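Local coordinates for enoyl-CoA hydratase (Mycobacterium tuberculosis, PDB 5KJP), which catalyses the reversible addition of water across the double bond of 2-enoyl-CoA thioesters in fatty acid metabolism, at the interface of chains A and B. Coordinates in Å, arbitrary orientation; residue numbers count along the deposited sequence, not the author numbering. Chains: chain A/B, Enoyl-CoA hydratase.

Contact 1: the interface of chains A and B. Residues chain A 151, 155, 160, 163-164; chain B 219-220, 223.
B:Ile219 pushes its side chain into a mostly apolar recess made by A:Pro155, A:Tyr160, A:Met164 and A:Leu151, and 90 Å² of its surface is hidden there. Its CG2 branch does the closest touching: it lies below one face of the A:Tyr160 ring, beyond the rim, 3.6 Å from CE2. The same methyl meets CE of the selenomethionine A:Met164 at 3.7 Å and CG of A:Pro155 at 3.9 Å, so three groups of chain A surround it. A:Met164 bends at chi2 (69°) and chi3, which brings CE below the hydroxyl end of the ring and against this methyl. The longer branch of B:Ile219 runs deeper, with CD1 4.1 Å from SE of A:Met164.

The looser side lies over the opposite face of the tyrosine. There NH2 of B:Arg223 donates a bent hydrogen bond of 2.6 Å to the phenol OH of A:Tyr160, arriving from above the ring plane. The guanidinium stands at 76° to the ring, so this is no stack, and the oxygen sits 26° out of the guanidinium plane. The arginine is poorly ordered, which makes this grip less certain than the apolar one. Near the ring plane, beyond the oxygen, the methyl CG2 of B:Thr220 comes to 3.4 Å from OH of A:Tyr160.

In the fold, the end of helix 209-221 and the following 3-10 turn 222-224 of chain B lie against helices 150-157 and 160-169 of chain A.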
loop_
_atom_site.group_PDB
_atom_site.type_symbol
_atom_site.label_atom_id
_atom_site.label_comp_id
_atom_site.label_asym_id
_atom_site.label_seq_id
_atom_site.Cartn_x
_atom_site.Cartn_y
_atom_site.Cartn_z
ATOM N N LEU A 151 10.055 -11.001 2.281
ATOM C CA LEU A 151 9.875 -9.941 3.265
ATOM C C LEU A 151 9.993 -8.560 2.633
ATOM O O LEU A 151 9.451 -7.591 3.153
ATOM C CB LEU A 151 10.889 -10.083 4.389
ATOM C CG LEU A 151 10.838 -11.399 5.159
ATOM C CD1 LEU A 151 11.722 -11.273 6.384
ATOM C CD2 LEU A 151 9.390 -11.736 5.536
ATOM N N PRO A 155 5.070 -7.046 1.833
ATOM C CA PRO A 155 4.438 -5.854 2.421
ATOM C C PRO A 155 4.143 -4.753 1.405
ATOM O O PRO A 155 3.446 -3.794 1.728
ATOM C CB PRO A 155 5.475 -5.368 3.444
ATOM C CG PRO A 155 6.339 -6.563 3.722
ATOM C CD PRO A 155 6.416 -7.265 2.393
ATOM N N TYR A 160 0.318 -3.928 4.755
ATOM C CA TYR A 160 1.494 -4.121 5.591
ATOM C C TYR A 160 1.278 -5.087 6.755
ATOM O O TYR A 160 2.086 -5.990 6.983
ATOM C CB TYR A 160 1.947 -2.754 6.113
ATOM C CG TYR A 160 3.099 -2.779 7.097
ATOM C CD1 TYR A 160 2.872 -2.965 8.456
ATOM C CD2 TYR A 160 4.406 -2.587 6.671
ATOM C CE1 TYR A 160 3.914 -2.981 9.362
ATOM C CE2 TYR A 160 5.461 -2.589 7.580
ATOM C CZ TYR A 160 5.204 -2.791 8.923
ATOM O OH TYR A 160 6.234 -2.809 9.844
ATOM N N ALA A 163 0.860 -8.699 5.709
ATOM C CA ALA A 163 2.171 -9.224 5.340
ATOM C C ALA A 163 2.982 -9.579 6.596
ATOM O O ALA A 163 3.584 -10.647 6.668
ATOM C CB ALA A 163 2.920 -8.221 4.472
HETATM N N MSE A 164 2.976 -8.680 7.581
HETATM C CA MSE A 164 3.595 -8.936 8.887
HETATM C C MSE A 164 3.039 -10.209 9.526
HETATM O O MSE A 164 3.795 -11.074 9.990
HETATM C CB MSE A 164 3.377 -7.741 9.830
HETATM C CG MSE A 164 4.027 -7.879 11.216
HETATM SE SE MSE A 164 5.989 -7.815 11.146
HETATM C CE MSE A 164 6.196 -5.886 10.835
ATOM N N ILE B 219 11.147 -6.364 7.750
ATOM C CA ILE B 219 9.953 -5.689 7.236
ATOM C C ILE B 219 9.907 -4.210 7.659
ATOM O O ILE B 219 9.628 -3.332 6.836
ATOM C CB ILE B 219 8.666 -6.405 7.678
ATOM C CG1 ILE B 219 8.568 -7.769 6.974
ATOM C CG2 ILE B 219 7.438 -5.547 7.367
ATOM C CD1 ILE B 219 7.384 -8.617 7.411
ATOM N N THR B 220 10.219 -3.928 8.923
ATOM C CA THR B 220 10.195 -2.545 9.409
ATOM C C THR B 220 11.333 -1.702 8.820
ATOM O O THR B 220 11.109 -0.583 8.374
ATOM C CB THR B 220 10.260 -2.466 10.965
ATOM O OG1 THR B 220 11.514 -2.976 11.434
ATOM C CG2 THR B 220 9.118 -3.256 11.610
ATOM N N ARG B 223 11.639 -0.342 4.889
ATOM C CA ARG B 223 10.954 0.891 4.506
ATOM C C ARG B 223 11.955 1.986 4.156
ATOM O O ARG B 223 11.668 2.866 3.347
ATOM C CB ARG B 223 10.045 1.399 5.625
ATOM C CG ARG B 223 9.075 0.398 6.226
ATOM C CD ARG B 223 8.258 1.110 7.303
ATOM N NE ARG B 223 7.773 0.226 8.358
ATOM C CZ ARG B 223 6.942 0.610 9.323
ATOM N NH1 ARG B 223 6.502 1.861 9.364
ATOM N NH2 ARG B 223 6.549 -0.255 10.250
#

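Contact 2: the interface of chains A and B. Residues chain A 140, 145, 151; chain B 211, 214-215, 218, 238.
OG1 of B:Thr215, which faces CG1 of A:Val140 across the contact at 3.4 Å, donates a hydrogen bond of 2.8 Å to the carbonyl O of B:Ala211, one turn earlier in the same helix. In this crotonase-family subunit the bond returns the hydroxyl to its own backbone, which probably helps it to lie among valine methyls. The donor is tilted 35° from the carbonyl plane, as expected for a side chain curling back on its helix. With OG1 beside the backbone N (chi1 -69°), the methyl CG2 is left on the other flank, where it meets CD2 of A:Leu151 at 3.7 Å.

A:Val145 lies between helices 209-221 and 230-242 of chain B and divides its branches between several partners. CG1, anti to the backbone N (chi1 175°), contacts CD2 of B:Leu238 at 3.5 Å and CD1 of B:Ile218 at 3.9 Å. CG2 turns to the start of helix 209-221, 3.7 Å from O of B:Ala211; the small CB groups of B:Ala211 and B:Ala214 probably let the valine come close to the helix. Past the threonine, CG2 of B:Ile218 packs on CB of A:Leu151 at 3.8 Å, while CD1 of B:Ile218 lies 3.9 Å from CD1 of A:Leu151. A:Val145 gives up 36 Å² to chain B, against 8 Å² for A:Val140.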
loop_
_atom_site.group_PDB
_atom_site.type_symbol
_atom_site.label_atom_id
_atom_site.label_comp_id
_atom_site.label_asym_id
_atom_site.label_seq_id
_atom_site.Cartn_x
_atom_site.Cartn_y
_atom_site.Cartn_z
ATOM N N VAL A 140 9.789 -19.027 9.268
ATOM C CA VAL A 140 10.022 -18.846 10.706
ATOM C C VAL A 140 9.689 -20.099 11.513
ATOM O O VAL A 140 10.185 -20.275 12.620
ATOM C CB VAL A 140 9.206 -17.659 11.285
ATOM C CG1 VAL A 140 9.746 -16.324 10.767
ATOM C CG2 VAL A 140 7.719 -17.831 10.991
ATOM N N VAL A 145 14.339 -17.441 7.850
ATOM C CA VAL A 145 13.719 -16.201 7.409
ATOM C C VAL A 145 13.541 -16.253 5.891
ATOM O O VAL A 145 14.396 -16.791 5.189
ATOM C CB VAL A 145 14.583 -14.988 7.826
ATOM C CG1 VAL A 145 14.027 -13.697 7.262
ATOM C CG2 VAL A 145 14.693 -14.914 9.353
ATOM N N LEU A 151 10.055 -11.001 2.281
ATOM C CA LEU A 151 9.875 -9.941 3.265
ATOM C C LEU A 151 9.993 -8.560 2.633
ATOM O O LEU A 151 9.451 -7.591 3.153
ATOM C CB LEU A 151 10.889 -10.083 4.389
ATOM C CG LEU A 151 10.838 -11.399 5.159
ATOM C CD1 LEU A 151 11.722 -11.273 6.384
ATOM C CD2 LEU A 151 9.390 -11.736 5.536
ATOM N N ALA B 211 14.305 -15.832 14.462
ATOM C CA ALA B 211 13.774 -15.693 13.112
ATOM C C ALA B 211 12.591 -14.728 13.097
ATOM O O ALA B 211 12.459 -13.913 12.188
ATOM C CB ALA B 211 13.370 -17.057 12.552
ATOM N N ALA B 214 14.004 -11.186 13.604
ATOM C CA ALA B 214 14.697 -10.785 12.380
ATOM C C ALA B 214 13.713 -10.475 11.266
ATOM O O ALA B 214 13.933 -9.566 10.467
ATOM C CB ALA B 214 15.667 -11.870 11.929
ATOM N N THR B 215 12.629 -11.239 11.213
ATOM C CA THR B 215 11.615 -11.047 10.184
ATOM C C THR B 215 10.940 -9.690 10.363
ATOM O O THR B 215 10.772 -8.933 9.400
ATOM C CB THR B 215 10.571 -12.176 10.218
ATOM O OG1 THR B 215 11.189 -13.399 9.789
ATOM C CG2 THR B 215 9.410 -11.863 9.283
ATOM N N ILE B 218 13.386 -6.900 9.375
ATOM C CA ILE B 218 13.565 -6.686 7.943
ATOM C C ILE B 218 12.352 -5.950 7.372
ATOM O O ILE B 218 12.507 -4.992 6.620
ATOM C CB ILE B 218 13.801 -8.019 7.194
ATOM C CG1 ILE B 218 15.189 -8.569 7.541
ATOM C CG2 ILE B 218 13.683 -7.830 5.680
ATOM C CD1 ILE B 218 15.331 -10.060 7.314
ATOM N N LEU B 238 20.114 -11.544 7.963
ATOM C CA LEU B 238 19.882 -12.969 7.707
ATOM C C LEU B 238 20.950 -13.885 8.296
ATOM O O LEU B 238 20.633 -14.942 8.843
ATOM C CB LEU B 238 19.792 -13.240 6.201
ATOM C CG LEU B 238 18.573 -12.735 5.431
ATOM C CD1 LEU B 238 18.667 -13.163 3.976
ATOM C CD2 LEU B 238 17.305 -13.271 6.058
#

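The C-alpha centres of contact 1 and contact 2 lie about 10 Å apart, and both draw on helix 209-221 of chain B: contact 2 takes residues 211 to 218 and contact 1 the last residues, 219 and 220. A:Leu151, in helix 150-157, belongs to both, its backbone and side chain bridging the two patches. They read as one continuous seam, extended in contact 2 to the 3-10 helix 138-142 and helix 230-242. The deposited assembly holds three copies, matching the trimer that is the usual building block of crotonases, often paired into hexamers. The two chains use different surfaces, which suits a cyclic arrangement.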